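Local coordinates for XC6422 protein (Xanthomonas campestris, PDB 2FUK) that is probably a small serine hydrolase of the alpha/beta-hydrolase fold that lacks a lid domain, its natural substrate not established, at residues D16-P21 with Q94-A99; F120-S125 with L137-P142; W158-G163 with P185-M190. One frame throughout, in Å; residues are numbered along the deposited sequence.

Contact 1: residues D16-P21 with Q94-A99; sequences DGPVGP and QDDLRA
P18 meets the helix segment 94-99 with the outer edge of its ring, between the side chains of D95, D96 and A99. Followed outward from CA, CB makes no close approach to 94-99, and contact begins at CG: it lies 3.3 Å from D96 OD1 and also packs on the methylene of D95, 3.8 Å from D95 CB. CD closes the ring, 3.5 Å from D96 OD1, while 4.0 Å separates P18 CD from A99 CB. The A99 methyl is thus the apolar partner of the ring, and A99 CB also lies 4.1 Å from the carbonyl oxygen D16 O.

In D96, CG stands anti to the carbonyl carbon (chi1 -68°), and the D96 and P18 side chains cross at about a right angle. The charge of D96 is met elsewhere, since D96 OD2 forms a salt bridge with R78, a residue that P18 and V19 also touch. No hydrogen bond links the two segments. The turn is held by a reciprocal backbone pair, G17 N donating to G20 O at 2.7 Å and G20 N to G17 O at 3.3 Å.

This is a beta hairpin, a type I turn from G17 to G20 joining the antiparallel strands 11-17 and 20-27, laid at the protein surface against helix 92-107 of the alpha/beta-hydrolase fold.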
loop_
_atom_site.group_PDB
_atom_site.type_symbol
_atom_site.label_atom_id
_atom_site.label_comp_id
_atom_site.label_asym_id
_atom_site.label_seq_id
_atom_site.Cartn_x
_atom_site.Cartn_y
_atom_site.Cartn_z
ATOM N N ASP A 16 -19.767 -22.727 8.075
ATOM C CA ASP A 16 -21.114 -23.234 7.836
ATOM C C ASP A 16 -22.057 -22.052 7.602
ATOM O O ASP A 16 -22.239 -21.204 8.484
ATOM C CB ASP A 16 -21.624 -24.032 9.039
ATOM C CG ASP A 16 -20.977 -25.400 9.165
ATOM O OD1 ASP A 16 -20.498 -25.949 8.147
ATOM O OD2 ASP A 16 -20.972 -25.932 10.300
ATOM N N GLY A 17 -22.651 -21.998 6.415
ATOM C CA GLY A 17 -23.580 -20.931 6.094
ATOM C C GLY A 17 -25.009 -21.426 6.176
ATOM O O GLY A 17 -25.238 -22.622 6.382
ATOM N N PRO A 18 -26.002 -20.535 6.035
ATOM C CA PRO A 18 -27.399 -20.973 6.108
ATOM C C PRO A 18 -27.799 -22.048 5.099
ATOM O O PRO A 18 -28.688 -22.853 5.379
ATOM C CB PRO A 18 -28.187 -19.671 5.934
ATOM C CG PRO A 18 -27.207 -18.718 5.301
ATOM C CD PRO A 18 -25.915 -19.068 5.962
ATOM N N VAL A 19 -27.157 -22.073 3.933
ATOM C CA VAL A 19 -27.504 -23.086 2.931
ATOM C C VAL A 19 -26.322 -23.985 2.573
ATOM O O VAL A 19 -26.319 -24.640 1.530
ATOM C CB VAL A 19 -28.076 -22.442 1.627
ATOM C CG1 VAL A 19 -29.364 -21.680 1.939
ATOM C CG2 VAL A 19 -27.048 -21.526 0.986
ATOM N N GLY A 20 -25.323 -24.024 3.447
ATOM C CA GLY A 20 -24.163 -24.854 3.186
ATOM C C GLY A 20 -22.863 -24.106 3.412
ATOM O O GLY A 20 -22.873 -22.966 3.877
ATOM N N PRO A 21 -21.723 -24.724 3.071
ATOM C CA PRO A 21 -20.376 -24.159 3.220
ATOM C C PRO A 21 -20.181 -22.803 2.548
ATOM O O PRO A 21 -20.768 -22.525 1.504
ATOM C CB PRO A 21 -19.481 -25.229 2.591
ATOM C CG PRO A 21 -20.271 -26.490 2.780
ATOM C CD PRO A 21 -21.657 -26.049 2.431
ATOM N N GLN A 94 -27.816 -11.870 2.555
ATOM C CA GLN A 94 -27.762 -11.133 3.813
ATOM C C GLN A 94 -27.596 -12.129 4.949
ATOM O O GLN A 94 -26.955 -11.837 5.958
ATOM C CB GLN A 94 -29.044 -10.338 4.036
ATOM C CG GLN A 94 -29.197 -9.123 3.149
ATOM C CD GLN A 94 -30.530 -8.441 3.373
ATOM O OE1 GLN A 94 -30.831 -7.998 4.483
ATOM N NE2 GLN A 94 -31.342 -8.368 2.327
ATOM N N ASP A 95 -28.183 -13.311 4.782
ATOM C CA ASP A 95 -28.083 -14.345 5.802
ATOM C C ASP A 95 -26.673 -14.922 5.801
ATOM O O ASP A 95 -26.151 -15.283 6.856
ATOM C CB ASP A 95 -29.110 -15.455 5.559
ATOM C CG ASP A 95 -30.540 -14.934 5.541
ATOM O OD1 ASP A 95 -30.832 -13.968 6.282
ATOM O OD2 ASP A 95 -31.376 -15.503 4.797
ATOM N N ASP A 96 -26.060 -15.011 4.621
ATOM C CA ASP A 96 -24.693 -15.520 4.515
ATOM C C ASP A 96 -23.784 -14.561 5.272
ATOM O O ASP A 96 -22.908 -14.978 6.030
ATOM C CB ASP A 96 -24.215 -15.575 3.057
ATOM C CG ASP A 96 -24.950 -16.600 2.223
ATOM O OD1 ASP A 96 -25.479 -17.575 2.791
ATOM O OD2 ASP A 96 -24.976 -16.434 0.984
ATOM N N LEU A 97 -24.001 -13.268 5.053
ATOM C CA LEU A 97 -23.216 -12.233 5.716
ATOM C C LEU A 97 -23.408 -12.338 7.232
ATOM O O LEU A 97 -22.451 -12.195 7.992
ATOM C CB LEU A 97 -23.660 -10.845 5.239
ATOM C CG LEU A 97 -22.632 -9.717 5.069
ATOM C CD1 LEU A 97 -23.352 -8.397 5.228
ATOM C CD2 LEU A 97 -21.486 -9.824 6.058
ATOM N N ARG A 98 -24.642 -12.587 7.671
ATOM C CA ARG A 98 -24.904 -12.702 9.105
ATOM C C ARG A 98 -24.121 -13.854 9.727
ATOM O O ARG A 98 -23.630 -13.736 10.846
ATOM C CB ARG A 98 -26.402 -12.896 9.392
ATOM C CG ARG A 98 -26.697 -13.087 10.892
ATOM C CD ARG A 98 -28.056 -12.547 11.322
ATOM N NE ARG A 98 -29.188 -13.377 10.911
ATOM C CZ ARG A 98 -29.456 -14.580 11.417
ATOM N NH1 ARG A 98 -28.669 -15.101 12.351
ATOM N NH2 ARG A 98 -30.525 -15.248 11.007
ATOM N N ALA A 99 -24.017 -14.968 9.009
ATOM C CA ALA A 99 -23.288 -16.123 9.521
ATOM C C ALA A 99 -21.818 -15.773 9.730
ATOM O O ALA A 99 -21.201 -16.184 10.715
ATOM C CB ALA A 99 -23.413 -17.290 8.548
#

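Contact 2: residues F120-S125 with L137-P142; sequences FGAYVS and LISIAP
L137 places CG anti to its backbone N (chi1 177°), and chi2 of 66° then brings CD1 to the side chain of S125, whose own first torsion sets OG between its backbone N and carbonyl carbon. L137 CD1 touches both atoms of that side chain, lying 4.0 Å from S125 OG. The hydroxyl meanwhile turns back into its own helix: S125 OG donates to G121 O at 2.9 Å, in the carbonyl plane and on a lone pair. G121 O also accepts from S125 N. The leucine methyl therefore packs in van der Waals contact against CB and a buried hydroxyl already bonded within the helix.

One turn earlier A122 points its methyl at the strand. A122 CB rests 4.1 Å from S139 CB and 4.0 Å from I140 O; the same methyl also lies 4.0 Å from P142 CA, just beyond the strand end. S139 OG is hydrogen-bonded to W158 NE1 of the next strand.

The axes of 120-125 and 137-140 approach to 7.3 Å at 149°, roughly antiparallel, within the beta-alpha-beta unit that starts at strand 112-118. Helix 92-107 packs on helix 120-132 through F120 and V124, and strand 136-140 lies between strands 112-118 and 158-163.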
loop_
_atom_site.group_PDB
_atom_site.type_symbol
_atom_site.label_atom_id
_atom_site.label_comp_id
_atom_site.label_asym_id
_atom_site.label_seq_id
_atom_site.Cartn_x
_atom_site.Cartn_y
_atom_site.Cartn_z
ATOM N N PHE A 120 -22.897 -4.896 -5.675
ATOM C CA PHE A 120 -23.871 -5.811 -5.080
ATOM C C PHE A 120 -23.524 -6.020 -3.610
ATOM O O PHE A 120 -24.410 -6.127 -2.765
ATOM C CB PHE A 120 -23.871 -7.157 -5.817
ATOM C CG PHE A 120 -24.690 -8.230 -5.139
ATOM C CD1 PHE A 120 -24.067 -9.231 -4.395
ATOM C CD2 PHE A 120 -26.077 -8.241 -5.244
ATOM C CE1 PHE A 120 -24.813 -10.232 -3.765
ATOM C CE2 PHE A 120 -26.833 -9.238 -4.619
ATOM C CZ PHE A 120 -26.197 -10.234 -3.878
ATOM N N GLY A 121 -22.227 -6.066 -3.310
ATOM C CA GLY A 121 -21.793 -6.263 -1.940
ATOM C C GLY A 121 -22.137 -5.081 -1.049
ATOM O O GLY A 121 -22.276 -5.229 0.165
ATOM N N ALA A 122 -22.248 -3.901 -1.647
ATOM C CA ALA A 122 -22.605 -2.708 -0.889
ATOM C C ALA A 122 -24.100 -2.775 -0.588
ATOM O O ALA A 122 -24.554 -2.348 0.476
ATOM C CB ALA A 122 -22.278 -1.453 -1.695
ATOM N N TYR A 123 -24.866 -3.312 -1.532
ATOM C CA TYR A 123 -26.305 -3.446 -1.333
ATOM C C TYR A 123 -26.558 -4.419 -0.186
ATOM O O TYR A 123 -27.331 -4.124 0.715
ATOM C CB TYR A 123 -26.978 -3.954 -2.616
ATOM C CG TYR A 123 -28.399 -4.456 -2.432
ATOM C CD1 TYR A 123 -29.434 -3.584 -2.086
ATOM C CD2 TYR A 123 -28.707 -5.803 -2.623
ATOM C CE1 TYR A 123 -30.753 -4.042 -1.937
ATOM C CE2 TYR A 123 -30.015 -6.272 -2.478
ATOM C CZ TYR A 123 -31.034 -5.384 -2.136
ATOM O OH TYR A 123 -32.331 -5.841 -2.010
ATOM N N VAL A 124 -25.893 -5.571 -0.214
ATOM C CA VAL A 124 -26.090 -6.571 0.834
ATOM C C VAL A 124 -25.662 -6.086 2.216
ATOM O O VAL A 124 -26.363 -6.326 3.202
ATOM C CB VAL A 124 -25.339 -7.893 0.504
ATOM C CG1 VAL A 124 -25.473 -8.881 1.664
ATOM C CG2 VAL A 124 -25.916 -8.506 -0.751
ATOM N N SER A 125 -24.516 -5.414 2.308
ATOM C CA SER A 125 -24.071 -4.940 3.609
ATOM C C SER A 125 -24.933 -3.798 4.138
ATOM O O SER A 125 -25.170 -3.711 5.337
ATOM C CB SER A 125 -22.589 -4.537 3.575
ATOM O OG SER A 125 -22.295 -3.612 2.554
ATOM N N LEU A 137 -19.657 1.493 8.278
ATOM C CA LEU A 137 -20.132 0.874 7.042
ATOM C C LEU A 137 -19.462 1.584 5.873
ATOM O O LEU A 137 -19.419 2.811 5.841
ATOM C CB LEU A 137 -21.647 1.016 6.898
ATOM C CG LEU A 137 -22.251 0.454 5.605
ATOM C CD1 LEU A 137 -22.100 -1.063 5.568
ATOM C CD2 LEU A 137 -23.721 0.838 5.524
ATOM N N ILE A 138 -18.932 0.816 4.925
ATOM C CA ILE A 138 -18.289 1.401 3.753
ATOM C C ILE A 138 -18.979 0.860 2.513
ATOM O O ILE A 138 -19.064 -0.354 2.327
ATOM C CB ILE A 138 -16.795 1.036 3.693
ATOM C CG1 ILE A 138 -16.079 1.590 4.923
ATOM C CG2 ILE A 138 -16.172 1.596 2.423
ATOM C CD1 ILE A 138 -14.739 0.942 5.176
ATOM N N SER A 139 -19.487 1.764 1.677
ATOM C CA SER A 139 -20.174 1.367 0.453
ATOM C C SER A 139 -19.416 1.873 -0.760
ATOM O O SER A 139 -19.289 3.075 -0.951
ATOM C CB SER A 139 -21.591 1.952 0.417
ATOM O OG SER A 139 -22.308 1.622 1.590
ATOM N N ILE A 140 -18.912 0.953 -1.570
ATOM C CA ILE A 140 -18.185 1.313 -2.774
ATOM C C ILE A 140 -19.121 1.049 -3.950
ATOM O O ILE A 140 -19.511 -0.087 -4.199
ATOM C CB ILE A 140 -16.907 0.463 -2.918
ATOM C CG1 ILE A 140 -16.037 0.624 -1.661
ATOM C CG2 ILE A 140 -16.145 0.888 -4.165
ATOM C CD1 ILE A 140 -14.823 -0.298 -1.620
ATOM N N ALA A 141 -19.478 2.113 -4.660
ATOM C CA ALA A 141 -20.380 2.029 -5.798
ATOM C C ALA A 141 -21.724 1.393 -5.440
ATOM O O ALA A 141 -22.140 0.406 -6.059
ATOM C CB ALA A 141 -19.720 1.261 -6.938
ATOM N N PRO A 142 -22.427 1.951 -4.435
ATOM C CA PRO A 142 -23.725 1.374 -4.065
ATOM C C PRO A 142 -24.587 1.438 -5.312
ATOM O O PRO A 142 -24.759 2.503 -5.891
ATOM C CB PRO A 142 -24.218 2.305 -2.957
ATOM C CG PRO A 142 -23.567 3.623 -3.302
ATOM C CD PRO A 142 -22.171 3.197 -3.693
#

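Contact 3: residues W158-G163 with P185-M190; sequences WLVIQG and PTLVRM
W158-G163 and P185-M190 run parallel, 14° apart with their axes 4.8 Å from each other. Five N-H...O bonds join them, from T186 N to W158 O at the start (139° at the hydrogen) to the much straighter M190 N to Q162 O (174°).

At the starting end P185 lies side by side with W158. P185 CB sits over the rim of the indole, 3.4 Å from W158 CE3, and P185 CG stands over the six-membered ring, 3.8 Å from its centroid, in a CH-pi contact. V160 CG2 reaches the rim of the same indole face and lies 3.8 Å from P185 CG. The indole N-H is used elsewhere, bonded to S139. With CG1 anti to the backbone N, V160 turns its other methyl to the neighbouring strand, where V160 CG1 meets L187 CD1 at 3.7 Å.

On the face bearing L159, I161, T186, V188 and M190, L159 CD1 packs against T186 CG2 at 3.7 Å, and I161 CG2 lies 3.8 Å from M190 SD. Helix 201-212 covers this face; helix 171-178 touches P185, Q162 and R189 from the other.

The pair forms the last two strands of the central sheet, joined by helix 171-178 in a beta-alpha-beta crossover, as expected of the alpha/beta-hydrolase fold. Q162 touches the residues of a probable Ser-His-Asp triad.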
loop_
_atom_site.group_PDB
_atom_site.type_symbol
_atom_site.label_atom_id
_atom_site.label_comp_id
_atom_site.label_asym_id
_atom_site.label_seq_id
_atom_site.Cartn_x
_atom_site.Cartn_y
_atom_site.Cartn_z
ATOM N N TRP A 158 -20.674 6.221 8.227
ATOM C CA TRP A 158 -20.882 5.576 6.939
ATOM C C TRP A 158 -20.160 6.343 5.835
ATOM O O TRP A 158 -20.301 7.564 5.711
ATOM C CB TRP A 158 -22.391 5.507 6.675
ATOM C CG TRP A 158 -22.819 4.926 5.357
ATOM C CD1 TRP A 158 -22.123 4.054 4.566
ATOM C CD2 TRP A 158 -24.067 5.160 4.694
ATOM N NE1 TRP A 158 -22.863 3.734 3.447
ATOM C CE2 TRP A 158 -24.061 4.399 3.504
ATOM C CE3 TRP A 158 -25.195 5.938 4.996
ATOM C CZ2 TRP A 158 -25.138 4.397 2.609
ATOM C CZ3 TRP A 158 -26.267 5.936 4.106
ATOM C CH2 TRP A 158 -26.229 5.171 2.927
ATOM N N LEU A 159 -19.377 5.616 5.044
ATOM C CA LEU A 159 -18.608 6.202 3.955
ATOM C C LEU A 159 -19.018 5.626 2.605
ATOM O O LEU A 159 -19.127 4.408 2.455
ATOM C CB LEU A 159 -17.115 5.943 4.175
ATOM C CG LEU A 159 -16.146 6.292 3.042
ATOM C CD1 LEU A 159 -16.103 7.796 2.824
ATOM C CD2 LEU A 159 -14.758 5.772 3.396
ATOM N N VAL A 160 -19.247 6.509 1.637
ATOM C CA VAL A 160 -19.618 6.102 0.287
ATOM C C VAL A 160 -18.563 6.612 -0.693
ATOM O O VAL A 160 -18.179 7.783 -0.652
ATOM C CB VAL A 160 -20.993 6.679 -0.132
ATOM C CG1 VAL A 160 -21.249 6.385 -1.612
ATOM C CG2 VAL A 160 -22.095 6.070 0.714
ATOM N N ILE A 161 -18.083 5.723 -1.555
ATOM C CA ILE A 161 -17.097 6.074 -2.568
ATOM C C ILE A 161 -17.695 5.725 -3.924
ATOM O O ILE A 161 -18.126 4.593 -4.153
ATOM C CB ILE A 161 -15.782 5.303 -2.356
ATOM C CG1 ILE A 161 -15.191 5.697 -1.000
ATOM C CG2 ILE A 161 -14.807 5.602 -3.491
ATOM C CD1 ILE A 161 -14.014 4.869 -0.575
ATOM N N GLN A 162 -17.727 6.704 -4.821
ATOM C CA GLN A 162 -18.314 6.491 -6.133
ATOM C C GLN A 162 -17.475 6.998 -7.296
ATOM O O GLN A 162 -17.018 8.137 -7.287
ATOM C CB GLN A 162 -19.687 7.170 -6.180
ATOM C CG GLN A 162 -20.369 7.115 -7.544
ATOM C CD GLN A 162 -20.752 5.703 -7.926
ATOM O OE1 GLN A 162 -20.532 5.264 -9.059
ATOM N NE2 GLN A 162 -21.339 4.986 -6.987
ATOM N N GLY A 163 -17.281 6.151 -8.303
ATOM C CA GLY A 163 -16.539 6.582 -9.474
ATOM C C GLY A 163 -17.480 7.436 -10.301
ATOM O O GLY A 163 -18.605 7.028 -10.573
ATOM N N PRO A 185 -24.100 10.319 4.450
ATOM C CA PRO A 185 -22.783 9.724 4.670
ATOM C C PRO A 185 -21.676 10.513 3.992
ATOM O O PRO A 185 -21.923 11.293 3.067
ATOM C CB PRO A 185 -22.929 8.334 4.064
ATOM C CG PRO A 185 -23.864 8.581 2.912
ATOM C CD PRO A 185 -24.914 9.474 3.553
ATOM N N THR A 186 -20.455 10.312 4.470
ATOM C CA THR A 186 -19.293 10.957 3.884
ATOM C C THR A 186 -19.278 10.421 2.454
ATOM O O THR A 186 -19.488 9.230 2.235
ATOM C CB THR A 186 -18.002 10.538 4.629
ATOM O OG1 THR A 186 -18.102 10.913 6.010
ATOM C CG2 THR A 186 -16.790 11.201 4.019
ATOM N N LEU A 187 -19.063 11.301 1.485
ATOM C CA LEU A 187 -19.055 10.896 0.089
ATOM C C LEU A 187 -17.783 11.326 -0.632
ATOM O O LEU A 187 -17.361 12.472 -0.537
ATOM C CB LEU A 187 -20.265 11.501 -0.638
ATOM C CG LEU A 187 -20.290 11.325 -2.162
ATOM C CD1 LEU A 187 -20.366 9.846 -2.506
ATOM C CD2 LEU A 187 -21.476 12.076 -2.748
ATOM N N VAL A 188 -17.161 10.393 -1.338
ATOM C CA VAL A 188 -15.972 10.715 -2.108
ATOM C C VAL A 188 -16.294 10.394 -3.558
ATOM O O VAL A 188 -16.562 9.244 -3.906
ATOM C CB VAL A 188 -14.742 9.888 -1.673
ATOM C CG1 VAL A 188 -13.589 10.112 -2.655
ATOM C CG2 VAL A 188 -14.314 10.295 -0.283
ATOM N N ARG A 189 -16.326 11.432 -4.385
ATOM C CA ARG A 189 -16.591 11.275 -5.804
ATOM C C ARG A 189 -15.230 11.267 -6.488
ATOM O O ARG A 189 -14.457 12.221 -6.367
ATOM C CB ARG A 189 -17.453 12.432 -6.314
ATOM C CG ARG A 189 -18.870 12.395 -5.775
ATOM C CD ARG A 189 -19.695 13.589 -6.236
ATOM N NE ARG A 189 -19.688 13.737 -7.686
ATOM C CZ ARG A 189 -20.504 14.544 -8.355
ATOM N NH1 ARG A 189 -21.398 15.280 -7.699
ATOM N NH2 ARG A 189 -20.425 14.622 -9.675
ATOM N N MET A 190 -14.932 10.176 -7.184
ATOM C CA MET A 190 -13.658 10.039 -7.864
ATOM C C MET A 190 -13.835 10.355 -9.344
ATOM O O MET A 190 -14.532 9.650 -10.069
ATOM C CB MET A 190 -13.110 8.620 -7.646
ATOM C CG MET A 190 -12.812 8.312 -6.170
ATOM S SD MET A 190 -12.119 6.664 -5.886
ATOM C CE MET A 190 -10.783 6.749 -7.112
#

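Overall arrangement
From the N terminus, the hairpin of contact 1 waits until helix 92-107 arrives 73 residues later, closing the longest of the three loops and tying the antiparallel edge of the sheet to a helix. Contact 2 closes the short helix-to-strand return of the unit begun at strand 112-118. Contact 3 closes the beta-alpha-beta crossover from strand 158-163 through helix 171-178 to edge strand 186-190. The three follow in series, none nested or crossed. Helix 92-107 links contacts 1 and 2, L97 CD1 lying 3.9 Å from S125 CA. Contacts 2 and 3 sit on adjacent strands, with S139 N probably bonded to L159 O. Contacts 1 and 3 lie on opposite sides of the chain's centre.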